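Local coordinates for protein 3-phytase (Klebsiella pneumoniae, PDB 2WNH) that probably removes phosphate groups from phytate (inositol hexakisphosphate), beginning at the 3-position, as a member of the histidine acid phosphatase family, at residues Ala63-Gly68 with Leu108-Phe113; Gly79-Gly84 with Val282-Leu287; Ala103-Leu108 with Leu286-Asp291; Gly318-Leu323 with Tyr339-Gly344. The protein carries 3 engineered substitutions. All coordinates share one frame; numbering follows the deposited sequence.

How the contacts relate
All four contacts are buried in one alpha/beta core; contact 2 lies farthest out, reaching a third subunit through R283. Contacts 1 and 3 share L108 of helix 99-112, which packs on helix 58-77 in one and on strand 284-289 in the other. Contact 2 uses the start of that same strand; its W284 packs on A112 and F113 of contact 1, and its L81 on F113. Contact 4 pairs two other strands of the sheet, with K67 of contact 1 packed against S320 and Q341. Chemistry follows place: close glycine backbones between helices, purely apolar packing between helix and strand, one arginine-to-carbonyl bond at the outer loop, and regular backbone hydrogen bonds within the sheet.

Contact 1 of 4, residues Ala63-Gly68 with Leu108-Phe113; sequences AVVNKG and LVDGAF
A buried crossing of helices 58-77 and 99-112 sits here at close quarters over the central sheet: the axes of 63-68 and 108-112 pass 6.8 Å apart at a crossing angle of -47°. Glycines make this possible. G68 and G111 bring backbone against backbone without side chains between them, and the CA atoms of V65 and G111 lie 4.4 Å apart. A112 CA lies beside G68 O, 3.2 Å away, a bent CA-H...O contact; the A112 amide is also near but badly angled for a hydrogen bond. This glycine-mediated crossing joins two helices of the alpha/beta domain that defines the histidine phosphatase fold. On one flank V64 and L108 meet obliquely. CG1 of V64, anti to its backbone N (chi1 174°), presses on CG of L108 at a tight 3.5 Å. K67 bends at chi2 (-90°), so that its CD and NZ pass CD2 of L108, NZ at 3.7 Å. That buried ammonium forms salt bridges to E21 and E71. On the other flank CG1 of V65 rests on CA of G111, 3.8 Å away, while the carboxylate of D110 is hydrogen-bonded to Y61 of its own chain and to H59 and N221 of the second subunit.

Contact 2 of 4, residues Gly79-Gly84 with Val282-Leu287; sequences GLLQAG and VRWLLL
R283, just ahead of strand 284-287, reaches along the loop that follows helix 58-77 and ties it to the N-terminal end of an inner strand of the sheet. Its CB lies against the branch of L80, 3.9 Å from L80 CG, with CD2 of L81 slightly farther off. CG and CD then run past L80 in the opposite direction to the leucine side chain, CG close to L80 O and CD 3.8 Å from L80 CD1. The chain is bent at chi2 (-65°), and this turns the guanidinium so that its edge meets the loop carbonyl. At the tip R283 NH1 donates to L80 O at 3.0 Å. The bond meets a carbonyl lone pair in the carbonyl plane, but it is bent, with 133° at the hydrogen, and the oxygen sits somewhat out of the guanidinium plane. NH2 goes to another partner, P10 O of the third subunit, so one guanidinium joins the loop to a neighbouring chain. Next along the strand, W284 crosses L81 obliquely: L81 CD1 is 4.0 Å from W284 CE3, and the indole NE1 bonds to E21. The loop itself opens with a Schellman motif, G79 ending helix 58-77 with positive phi, which delivers L80 and L81 to the strand. The contact thus combines a greasy alkyl seam with a charged tip, and the positive charge is probably stabilised in part by carbonyl oxygens of two chains.

Contact 3 of 4, residues Ala103-Leu108 with Leu286-Asp291; sequences ATAQAL and LLVAHD
L286 begins the contact from the strand side, its CB directed at helix 99-112. With CG anti to the backbone N (chi1 171°), the side chain crosses that of L108 obliquely and sets CD2 3.8 Å from L108 CD1; the same CD2 lies 3.9 Å from L108 CB. L287 points the other way, as the alternation of a strand requires, and V288 turns back to the helix as the central residue of the contact. Its two methyls divide the work. CG2, beside the backbone N, meets A105 CB at 3.8 Å and comes to 4.2 Å from L108 CD1, while CG1, anti to the backbone N, meets T104 CG2 at 3.7 Å. The strand and helix axes run 8.5 Å apart at 143°, roughly antiparallel, as expected where a helix lies over parallel strands of an alpha/beta sheet; A105 also touches V93 and A95 of the neighbouring strand 91-95. T104 meets V288 with CG2 and CB, while its OG1 is hydrogen-bonded to R100 O and G26 N. The strand ends at A289; H290 and D291 follow, the HD of the HDTN sequence that histidine acid phosphatases of this branch typically carry in the active site. H290 holds the N-cap position of helix 291-301: its backbone N bonds to OD1 of N293, and its NE2 to S96.

Contact 4 of 4, residues Gly318-Leu323 with Tyr339-Gly344; sequences GSSLVL and YFQAQG
Strands 320-323 and 339-342 run antiparallel, with S320-Q341 and V322-Y339 as hydrogen-bonded pairs around the non-hydrogen-bonded pair L321-F340. The bonds are short and straight: V322 N donates to Y339 O at 2.8 Å and 170°, nearly along the C=O axis, and Q341 N to S320 O at 2.9 Å. On the face bearing S320, V322, Y339 and Q341, V322 lies under the Y339 ring. Its CB sits 3.8 Å from the ring centroid and 20° off the normal, a CH-pi contact made possible by the crowded chi1 of the tyrosine (59°); Y339 OH goes on to E324. These strands form a beta hairpin in the central sheet of the histidine phosphatase domain, with strand 14-24 beside 320-328. Q341 extends over S320, and its NE2 donates to S320 OG at 3.1 Å while passing V322 CG2 at 3.5 Å. The same OG is bonded to E21, which also forms a salt bridge with K67 of helix 58-77. On the other face the F340 ring passes obliquely by S319 and S320, its CZ 3.3 Å from S319 OG, and stacks with W305; S319 OG is hydrogen-bonded to P316 O. L321 CD1 reaches Y339 O at 3.5 Å.

Contact 1 of 4, residues Ala63-Gly68 with Leu108-Phe113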
loop_
_atom_site.group_PDB
_atom_site.type_symbol
_atom_site.label_atom_id
_atom_site.label_comp_id
_atom_site.label_asym_id
_atom_site.label_seq_id
_atom_site.Cartn_x
_atom_site.Cartn_y
_atom_site.Cartn_z
ATOM N N ALA B 63 0.238 -12.112 -17.887
ATOM C CA ALA B 63 -1.033 -11.726 -18.495
ATOM C C ALA B 63 -2.235 -12.289 -17.740
ATOM O O ALA B 63 -3.248 -11.610 -17.597
ATOM C CB ALA B 63 -1.076 -12.159 -19.955
ATOM N N VAL B 64 -2.100 -13.525 -17.256
ATOM C CA VAL B 64 -3.172 -14.162 -16.472
ATOM C C VAL B 64 -3.327 -13.459 -15.110
ATOM O O VAL B 64 -4.456 -13.170 -14.686
ATOM C CB VAL B 64 -2.990 -15.693 -16.355
ATOM C CG1 VAL B 64 -4.046 -16.283 -15.408
ATOM C CG2 VAL B 64 -3.175 -16.341 -17.737
ATOM N N VAL B 65 -2.208 -13.136 -14.449
ATOM C CA VAL B 65 -2.289 -12.334 -13.220
ATOM C C VAL B 65 -3.073 -11.038 -13.445
ATOM O O VAL B 65 -3.911 -10.657 -12.592
ATOM C CB VAL B 65 -0.873 -11.999 -12.638
ATOM C CG1 VAL B 65 -0.941 -10.906 -11.500
ATOM C CG2 VAL B 65 -0.176 -13.282 -12.095
ATOM N N ASN B 66 -2.819 -10.361 -14.570
ATOM C CA ASN B 66 -3.507 -9.070 -14.848
ATOM C C ASN B 66 -5.025 -9.249 -14.903
ATOM O O ASN B 66 -5.795 -8.494 -14.304
ATOM C CB ASN B 66 -3.039 -8.443 -16.166
ATOM C CG ASN B 66 -1.601 -7.902 -16.114
ATOM O OD1 ASN B 66 -0.971 -7.729 -17.157
ATOM N ND2 ASN B 66 -1.095 -7.636 -14.937
ATOM N N LYS B 67 -5.461 -10.281 -15.607
ATOM C CA LYS B 67 -6.888 -10.588 -15.673
ATOM C C LYS B 67 -7.448 -10.977 -14.284
ATOM O O LYS B 67 -8.504 -10.463 -13.880
ATOM C CB LYS B 67 -7.101 -11.689 -16.729
ATOM C CG LYS B 67 -8.575 -12.070 -17.002
ATOM C CD LYS B 67 -8.991 -13.177 -16.083
ATOM C CE LYS B 67 -10.352 -13.752 -16.471
ATOM N NZ LYS B 67 -10.537 -14.971 -15.589
ATOM N N GLY B 68 -6.743 -11.854 -13.558
ATOM C CA GLY B 68 -7.167 -12.286 -12.221
ATOM C C GLY B 68 -7.276 -11.101 -11.245
ATOM O O GLY B 68 -8.192 -11.041 -10.420
ATOM N N LEU B 108 -4.166 -16.986 -11.681
ATOM C CA LEU B 108 -5.449 -16.313 -11.497
ATOM C C LEU B 108 -5.684 -15.937 -10.047
ATOM O O LEU B 108 -6.114 -14.812 -9.797
ATOM C CB LEU B 108 -6.620 -17.200 -11.952
ATOM C CG LEU B 108 -6.763 -17.224 -13.480
ATOM C CD1 LEU B 108 -7.702 -18.347 -13.983
ATOM C CD2 LEU B 108 -7.278 -15.876 -14.026
ATOM N N VAL B 109 -5.370 -16.842 -9.110
ATOM C CA VAL B 109 -5.606 -16.533 -7.679
ATOM C C VAL B 109 -4.498 -15.649 -7.086
ATOM O O VAL B 109 -4.747 -14.863 -6.162
ATOM C CB VAL B 109 -5.901 -17.790 -6.821
ATOM C CG1 VAL B 109 -7.274 -18.345 -7.178
ATOM C CG2 VAL B 109 -4.803 -18.856 -7.007
ATOM N N ASP B 110 -3.287 -15.773 -7.636
ATOM C CA ASP B 110 -2.156 -14.858 -7.348
ATOM C C ASP B 110 -2.571 -13.396 -7.618
ATOM O O ASP B 110 -2.330 -12.511 -6.798
ATOM C CB ASP B 110 -0.968 -15.261 -8.261
ATOM C CG ASP B 110 0.408 -14.830 -7.724
ATOM O OD1 ASP B 110 0.542 -14.194 -6.655
ATOM O OD2 ASP B 110 1.397 -15.163 -8.416
ATOM N N GLY B 111 -3.244 -13.159 -8.745
ATOM C CA GLY B 111 -3.755 -11.834 -9.096
ATOM C C GLY B 111 -4.984 -11.441 -8.286
ATOM O O GLY B 111 -5.088 -10.314 -7.761
ATOM N N ALA B 112 -5.937 -12.363 -8.200
ATOM C CA ALA B 112 -7.241 -12.050 -7.573
ATOM C C ALA B 112 -7.132 -11.793 -6.083
ATOM O O ALA B 112 -7.910 -11.005 -5.559
ATOM C CB ALA B 112 -8.280 -13.155 -7.853
ATOM N N PHE B 113 -6.181 -12.457 -5.409
ATOM C CA PHE B 113 -6.018 -12.352 -3.951
ATOM C C PHE B 113 -4.560 -12.068 -3.625
ATOM O O PHE B 113 -3.817 -12.972 -3.237
ATOM C CB PHE B 113 -6.478 -13.670 -3.306
ATOM C CG PHE B 113 -7.882 -14.073 -3.711
ATOM C CD1 PHE B 113 -8.992 -13.413 -3.168
ATOM C CD2 PHE B 113 -8.089 -15.091 -4.641
ATOM C CE1 PHE B 113 -10.303 -13.778 -3.542
ATOM C CE2 PHE B 113 -9.373 -15.463 -5.040
ATOM C CZ PHE B 113 -10.490 -14.830 -4.491
#

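Contact 2 of 4, residues Gly79-Gly84 with Val282-Leu287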
loop_
_atom_site.group_PDB
_atom_site.type_symbol
_atom_site.label_atom_id
_atom_site.label_comp_id
_atom_site.label_asym_id
_atom_site.label_seq_id
_atom_site.Cartn_x
_atom_site.Cartn_y
_atom_site.Cartn_z
ATOM N N GLY B 79 -19.578 -7.194 -4.100
ATOM C CA GLY B 79 -19.944 -7.765 -2.815
ATOM C C GLY B 79 -20.019 -9.277 -2.733
ATOM O O GLY B 79 -20.466 -9.808 -1.733
ATOM N N LEU B 80 -19.599 -9.980 -3.786
ATOM C CA LEU B 80 -19.548 -11.432 -3.758
ATOM C C LEU B 80 -18.442 -11.941 -2.811
ATOM O O LEU B 80 -18.634 -12.895 -2.035
ATOM C CB LEU B 80 -19.283 -11.968 -5.171
ATOM C CG LEU B 80 -19.211 -13.496 -5.269
ATOM C CD1 LEU B 80 -20.608 -14.161 -5.141
ATOM C CD2 LEU B 80 -18.554 -13.887 -6.572
ATOM N N LEU B 81 -17.286 -11.291 -2.905
ATOM C CA LEU B 81 -16.115 -11.654 -2.104
ATOM C C LEU B 81 -15.878 -10.649 -1.008
ATOM O O LEU B 81 -16.215 -9.464 -1.146
ATOM C CB LEU B 81 -14.847 -11.682 -2.971
ATOM C CG LEU B 81 -14.923 -12.692 -4.128
ATOM C CD1 LEU B 81 -13.733 -12.516 -5.094
ATOM C CD2 LEU B 81 -15.078 -14.120 -3.626
ATOM N N GLN B 82 -15.233 -11.139 0.051
ATOM C CA GLN B 82 -14.805 -10.311 1.181
ATOM C C GLN B 82 -13.597 -9.452 0.838
ATOM O O GLN B 82 -12.800 -9.776 -0.043
ATOM C CB GLN B 82 -14.497 -11.184 2.419
ATOM C CG GLN B 82 -13.341 -12.191 2.270
ATOM C CD GLN B 82 -13.794 -13.565 1.833
ATOM O OE1 GLN B 82 -14.264 -13.753 0.711
ATOM N NE2 GLN B 82 -13.668 -14.544 2.731
ATOM N N ALA B 83 -13.452 -8.345 1.560
ATOM C CA ALA B 83 -12.207 -7.610 1.547
ATOM C C ALA B 83 -11.098 -8.524 2.094
ATOM O O ALA B 83 -11.357 -9.407 2.934
ATOM C CB ALA B 83 -12.360 -6.352 2.432
ATOM N N GLY B 84 -9.874 -8.331 1.616
ATOM C CA GLY B 84 -8.730 -9.085 2.144
ATOM C C GLY B 84 -8.614 -10.483 1.577
ATOM O O GLY B 84 -9.016 -10.734 0.447
ATOM N N VAL B 282 -19.237 -22.720 -2.472
ATOM C CA VAL B 282 -18.267 -21.631 -2.639
ATOM C C VAL B 282 -18.879 -20.470 -3.443
ATOM O O VAL B 282 -19.847 -20.663 -4.171
ATOM C CB VAL B 282 -16.951 -22.119 -3.334
ATOM C CG1 VAL B 282 -16.178 -23.083 -2.417
ATOM C CG2 VAL B 282 -17.250 -22.735 -4.698
ATOM N N ARG B 283 -18.316 -19.271 -3.316
ATOM C CA ARG B 283 -18.791 -18.120 -4.103
ATOM C C ARG B 283 -18.351 -18.174 -5.566
ATOM O O ARG B 283 -19.031 -17.648 -6.437
ATOM C CB ARG B 283 -18.298 -16.804 -3.487
ATOM C CG ARG B 283 -18.833 -16.543 -2.057
ATOM C CD ARG B 283 -20.358 -16.354 -2.063
ATOM N NE ARG B 283 -20.970 -16.296 -0.718
ATOM C CZ ARG B 283 -21.241 -15.180 -0.029
ATOM N NH1 ARG B 283 -20.931 -13.967 -0.494
ATOM N NH2 ARG B 283 -21.834 -15.287 1.159
ATOM N N TRP B 284 -17.188 -18.785 -5.800
ATOM C CA TRP B 284 -16.540 -18.824 -7.120
ATOM C C TRP B 284 -15.914 -20.201 -7.341
ATOM O O TRP B 284 -15.022 -20.608 -6.588
ATOM C CB TRP B 284 -15.512 -17.675 -7.157
ATOM C CG TRP B 284 -14.727 -17.439 -8.387
ATOM C CD1 TRP B 284 -14.873 -18.013 -9.633
ATOM C CD2 TRP B 284 -13.637 -16.516 -8.487
ATOM N NE1 TRP B 284 -13.903 -17.497 -10.498
ATOM C CE2 TRP B 284 -13.140 -16.582 -9.809
ATOM C CE3 TRP B 284 -13.036 -15.630 -7.573
ATOM C CZ2 TRP B 284 -12.059 -15.787 -10.252
ATOM C CZ3 TRP B 284 -11.957 -14.834 -8.010
ATOM C CH2 TRP B 284 -11.473 -14.937 -9.339
ATOM N N LEU B 285 -16.412 -20.926 -8.360
ATOM C CA LEU B 285 -15.833 -22.205 -8.774
ATOM C C LEU B 285 -15.040 -21.869 -10.011
ATOM O O LEU B 285 -15.583 -21.327 -10.970
ATOM C CB LEU B 285 -16.927 -23.218 -9.129
ATOM C CG LEU B 285 -16.470 -24.604 -9.620
ATOM C CD1 LEU B 285 -15.663 -25.323 -8.534
ATOM C CD2 LEU B 285 -17.722 -25.445 -10.048
ATOM N N LEU B 286 -13.751 -22.159 -9.951
ATOM C CA LEU B 286 -12.842 -21.813 -11.036
ATOM C C LEU B 286 -12.187 -23.106 -11.543
ATOM O O LEU B 286 -11.481 -23.809 -10.797
ATOM C CB LEU B 286 -11.797 -20.794 -10.545
ATOM C CG LEU B 286 -10.640 -20.501 -11.503
ATOM C CD1 LEU B 286 -11.189 -19.942 -12.821
ATOM C CD2 LEU B 286 -9.629 -19.498 -10.905
ATOM N N LEU B 287 -12.459 -23.400 -12.815
ATOM C CA LEU B 287 -11.949 -24.573 -13.517
ATOM C C LEU B 287 -10.976 -24.097 -14.589
ATOM O O LEU B 287 -11.274 -23.179 -15.347
ATOM C CB LEU B 287 -13.099 -25.320 -14.195
ATOM C CG LEU B 287 -14.314 -25.663 -13.324
ATOM C CD1 LEU B 287 -15.359 -26.384 -14.188
ATOM C CD2 LEU B 287 -13.909 -26.521 -12.136
#

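Contact 3 of 4, residues Ala103-Leu108 with Leu286-Asp291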
loop_
_atom_site.group_PDB
_atom_site.type_symbol
_atom_site.label_atom_id
_atom_site.label_comp_id
_atom_site.label_asym_id
_atom_site.label_seq_id
_atom_site.Cartn_x
_atom_site.Cartn_y
_atom_site.Cartn_z
ATOM N N ALA B 103 -0.323 -23.939 -13.542
ATOM C CA ALA B 103 0.346 -22.650 -13.349
ATOM C C ALA B 103 -0.627 -21.498 -13.667
ATOM O O ALA B 103 -0.596 -20.459 -13.007
ATOM C CB ALA B 103 1.596 -22.563 -14.208
ATOM N N THR B 104 -1.495 -21.685 -14.651
ATOM C CA THR B 104 -2.511 -20.682 -14.982
ATOM C C THR B 104 -3.493 -20.473 -13.810
ATOM O O THR B 104 -3.841 -19.322 -13.441
ATOM C CB THR B 104 -3.293 -21.082 -16.255
ATOM O OG1 THR B 104 -2.394 -21.051 -17.370
ATOM C CG2 THR B 104 -4.455 -20.129 -16.505
ATOM N N ALA B 105 -3.922 -21.582 -13.219
ATOM C CA ALA B 105 -4.783 -21.525 -12.033
ATOM C C ALA B 105 -4.086 -20.760 -10.896
ATOM O O ALA B 105 -4.715 -19.927 -10.253
ATOM C CB ALA B 105 -5.155 -22.931 -11.597
ATOM N N GLN B 106 -2.815 -21.069 -10.632
ATOM C CA GLN B 106 -2.038 -20.288 -9.652
ATOM C C GLN B 106 -2.014 -18.793 -9.994
ATOM O O GLN B 106 -2.262 -17.956 -9.116
ATOM C CB GLN B 106 -0.607 -20.832 -9.536
ATOM C CG GLN B 106 -0.543 -22.244 -8.926
ATOM C CD GLN B 106 0.868 -22.757 -8.891
ATOM O OE1 GLN B 106 1.302 -23.412 -7.920
ATOM N NE2 GLN B 106 1.606 -22.454 -9.932
ATOM N N ALA B 107 -1.756 -18.463 -11.261
ATOM C CA ALA B 107 -1.718 -17.057 -11.702
ATOM C C ALA B 107 -3.027 -16.326 -11.444
ATOM O O ALA B 107 -3.007 -15.158 -11.018
ATOM C CB ALA B 107 -1.312 -16.951 -13.184
ATOM N N LEU B 108 -4.166 -16.986 -11.681
ATOM C CA LEU B 108 -5.449 -16.313 -11.497
ATOM C C LEU B 108 -5.684 -15.937 -10.047
ATOM O O LEU B 108 -6.114 -14.812 -9.797
ATOM C CB LEU B 108 -6.620 -17.200 -11.952
ATOM C CG LEU B 108 -6.763 -17.224 -13.480
ATOM C CD1 LEU B 108 -7.702 -18.347 -13.983
ATOM C CD2 LEU B 108 -7.278 -15.876 -14.026
ATOM N N LEU B 286 -13.751 -22.159 -9.951
ATOM C CA LEU B 286 -12.842 -21.813 -11.036
ATOM C C LEU B 286 -12.187 -23.106 -11.543
ATOM O O LEU B 286 -11.481 -23.809 -10.797
ATOM C CB LEU B 286 -11.797 -20.794 -10.545
ATOM C CG LEU B 286 -10.640 -20.501 -11.503
ATOM C CD1 LEU B 286 -11.189 -19.942 -12.821
ATOM C CD2 LEU B 286 -9.629 -19.498 -10.905
ATOM N N LEU B 287 -12.459 -23.400 -12.815
ATOM C CA LEU B 287 -11.949 -24.573 -13.517
ATOM C C LEU B 287 -10.976 -24.097 -14.589
ATOM O O LEU B 287 -11.274 -23.179 -15.347
ATOM C CB LEU B 287 -13.099 -25.320 -14.195
ATOM C CG LEU B 287 -14.314 -25.663 -13.324
ATOM C CD1 LEU B 287 -15.359 -26.384 -14.188
ATOM C CD2 LEU B 287 -13.909 -26.521 -12.136
ATOM N N VAL B 288 -9.824 -24.750 -14.670
ATOM C CA VAL B 288 -8.808 -24.300 -15.602
ATOM C C VAL B 288 -8.386 -25.496 -16.462
ATOM O O VAL B 288 -7.869 -26.498 -15.947
ATOM C CB VAL B 288 -7.616 -23.637 -14.859
ATOM C CG1 VAL B 288 -6.608 -23.071 -15.862
ATOM C CG2 VAL B 288 -8.130 -22.478 -13.935
ATOM N N ALA B 289 -8.604 -25.354 -17.764
ATOM C CA ALA B 289 -8.359 -26.448 -18.707
ATOM C C ALA B 289 -7.911 -25.915 -20.072
ATOM O O ALA B 289 -7.109 -24.980 -20.157
ATOM C CB ALA B 289 -9.598 -27.357 -18.817
ATOM N N HIS B 290 -8.444 -26.495 -21.137
ATOM C CA HIS B 290 -7.866 -26.325 -22.475
ATOM C C HIS B 290 -8.906 -25.754 -23.424
ATOM O O HIS B 290 -10.112 -25.796 -23.153
ATOM C CB HIS B 290 -7.267 -27.670 -22.957
ATOM C CG HIS B 290 -6.421 -28.343 -21.916
ATOM N ND1 HIS B 290 -5.048 -28.192 -21.850
ATOM C CD2 HIS B 290 -6.764 -29.116 -20.854
ATOM C CE1 HIS B 290 -4.583 -28.864 -20.809
ATOM N NE2 HIS B 290 -5.604 -29.436 -20.190
ATOM N N ASP B 291 -8.439 -25.192 -24.537
ATOM C CA ASP B 291 -9.344 -24.631 -25.523
ATOM C C ASP B 291 -10.287 -25.709 -26.054
ATOM O O ASP B 291 -11.438 -25.426 -26.331
ATOM C CB ASP B 291 -8.592 -23.922 -26.665
ATOM C CG ASP B 291 -7.434 -24.745 -27.255
ATOM O OD1 ASP B 291 -7.255 -25.952 -26.959
ATOM O OD2 ASP B 291 -6.690 -24.152 -28.053
#

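Contact 4 of 4, residues Gly318-Leu323 with Tyr339-Gly344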
loop_
_atom_site.group_PDB
_atom_site.type_symbol
_atom_site.label_atom_id
_atom_site.label_comp_id
_atom_site.label_asym_id
_atom_site.label_seq_id
_atom_site.Cartn_x
_atom_site.Cartn_y
_atom_site.Cartn_z
ATOM N N GLY B 318 -5.760 -17.630 -21.729
ATOM C CA GLY B 318 -6.308 -17.013 -20.530
ATOM C C GLY B 318 -7.727 -16.470 -20.683
ATOM O O GLY B 318 -8.207 -15.759 -19.807
ATOM N N SER B 319 -8.412 -16.805 -21.779
ATOM C CA SER B 319 -9.808 -16.413 -21.950
ATOM C C SER B 319 -10.692 -17.356 -21.118
ATOM O O SER B 319 -10.224 -18.412 -20.683
ATOM C CB SER B 319 -10.200 -16.499 -23.427
ATOM O OG SER B 319 -10.204 -17.857 -23.865
ATOM N N SER B 320 -11.942 -16.977 -20.864
ATOM C CA SER B 320 -12.815 -17.861 -20.086
ATOM C C SER B 320 -14.288 -17.728 -20.435
ATOM O O SER B 320 -14.720 -16.696 -20.930
ATOM C CB SER B 320 -12.609 -17.676 -18.583
ATOM O OG SER B 320 -13.109 -16.431 -18.153
ATOM N N LEU B 321 -15.009 -18.822 -20.170
ATOM C CA LEU B 321 -16.455 -18.912 -20.257
ATOM C C LEU B 321 -16.969 -18.802 -18.819
ATOM O O LEU B 321 -16.495 -19.509 -17.920
ATOM C CB LEU B 321 -16.817 -20.281 -20.856
ATOM C CG LEU B 321 -18.268 -20.559 -21.193
ATOM C CD1 LEU B 321 -18.830 -19.509 -22.157
ATOM C CD2 LEU B 321 -18.304 -21.954 -21.840
ATOM N N VAL B 322 -17.932 -17.916 -18.600
ATOM C CA VAL B 322 -18.436 -17.677 -17.253
ATOM C C VAL B 322 -19.942 -17.864 -17.172
ATOM O O VAL B 322 -20.679 -17.329 -18.011
ATOM C CB VAL B 322 -18.069 -16.257 -16.732
ATOM C CG1 VAL B 322 -18.640 -16.056 -15.306
ATOM C CG2 VAL B 322 -16.551 -16.026 -16.756
ATOM N N LEU B 323 -20.389 -18.547 -16.110
ATOM C CA LEU B 323 -21.806 -18.543 -15.716
ATOM C C LEU B 323 -21.922 -17.834 -14.361
ATOM O O LEU B 323 -21.193 -18.170 -13.426
ATOM C CB LEU B 323 -22.310 -19.971 -15.532
ATOM C CG LEU B 323 -22.025 -20.975 -16.648
ATOM C CD1 LEU B 323 -22.509 -22.378 -16.215
ATOM C CD2 LEU B 323 -22.663 -20.537 -17.947
ATOM N N TYR B 339 -21.349 -15.637 -20.368
ATOM C CA TYR B 339 -20.541 -14.857 -21.308
ATOM C C TYR B 339 -19.177 -15.458 -21.557
ATOM O O TYR B 339 -18.727 -16.332 -20.807
ATOM C CB TYR B 339 -20.413 -13.386 -20.863
ATOM C CG TYR B 339 -19.804 -13.162 -19.505
ATOM C CD1 TYR B 339 -20.596 -13.166 -18.366
ATOM C CD2 TYR B 339 -18.434 -12.916 -19.368
ATOM C CE1 TYR B 339 -20.045 -12.944 -17.119
ATOM C CE2 TYR B 339 -17.863 -12.675 -18.105
ATOM C CZ TYR B 339 -18.685 -12.709 -16.993
ATOM O OH TYR B 339 -18.201 -12.459 -15.719
ATOM N N PHE B 340 -18.539 -15.001 -22.631
ATOM C CA PHE B 340 -17.189 -15.381 -22.941
ATOM C C PHE B 340 -16.358 -14.107 -22.937
ATOM O O PHE B 340 -16.809 -13.069 -23.431
ATOM C CB PHE B 340 -17.093 -16.048 -24.319
ATOM C CG PHE B 340 -15.687 -16.453 -24.684
ATOM C CD1 PHE B 340 -15.045 -17.498 -24.014
ATOM C CD2 PHE B 340 -14.984 -15.765 -25.671
ATOM C CE1 PHE B 340 -13.732 -17.863 -24.315
ATOM C CE2 PHE B 340 -13.660 -16.142 -25.986
ATOM C CZ PHE B 340 -13.043 -17.183 -25.307
ATOM N N GLN B 341 -15.176 -14.180 -22.338
ATOM C CA GLN B 341 -14.305 -13.009 -22.243
ATOM C C GLN B 341 -12.868 -13.341 -22.612
ATOM O O GLN B 341 -12.398 -14.446 -22.326
ATOM C CB GLN B 341 -14.372 -12.407 -20.823
ATOM C CG GLN B 341 -13.730 -13.287 -19.753
ATOM C CD GLN B 341 -13.916 -12.725 -18.352
ATOM O OE1 GLN B 341 -13.877 -11.514 -18.153
ATOM N NE2 GLN B 341 -14.140 -13.605 -17.384
ATOM N N ALA B 342 -12.182 -12.352 -23.201
ATOM C CA ALA B 342 -10.750 -12.443 -23.568
ATOM C C ALA B 342 -10.105 -11.069 -23.653
ATOM O O ALA B 342 -10.787 -10.064 -23.733
ATOM C CB ALA B 342 -10.597 -13.128 -24.937
ATOM N N GLN B 343 -8.785 -11.042 -23.683
ATOM C CA GLN B 343 -8.100 -9.815 -24.068
ATOM C C GLN B 343 -7.777 -9.853 -25.548
ATOM O O GLN B 343 -7.527 -10.926 -26.106
ATOM C CB GLN B 343 -6.807 -9.660 -23.282
ATOM C CG GLN B 343 -7.045 -9.309 -21.821
ATOM C CD GLN B 343 -5.807 -8.680 -21.194
ATOM O OE1 GLN B 343 -5.691 -7.434 -21.079
ATOM N NE2 GLN B 343 -4.878 -9.518 -20.792
ATOM N N GLY B 344 -7.724 -8.676 -26.151
ATOM C CA GLY B 344 -7.268 -8.519 -27.556
ATOM C C GLY B 344 -5.788 -8.839 -27.772
ATOM O O GLY B 344 -5.002 -8.933 -26.822
#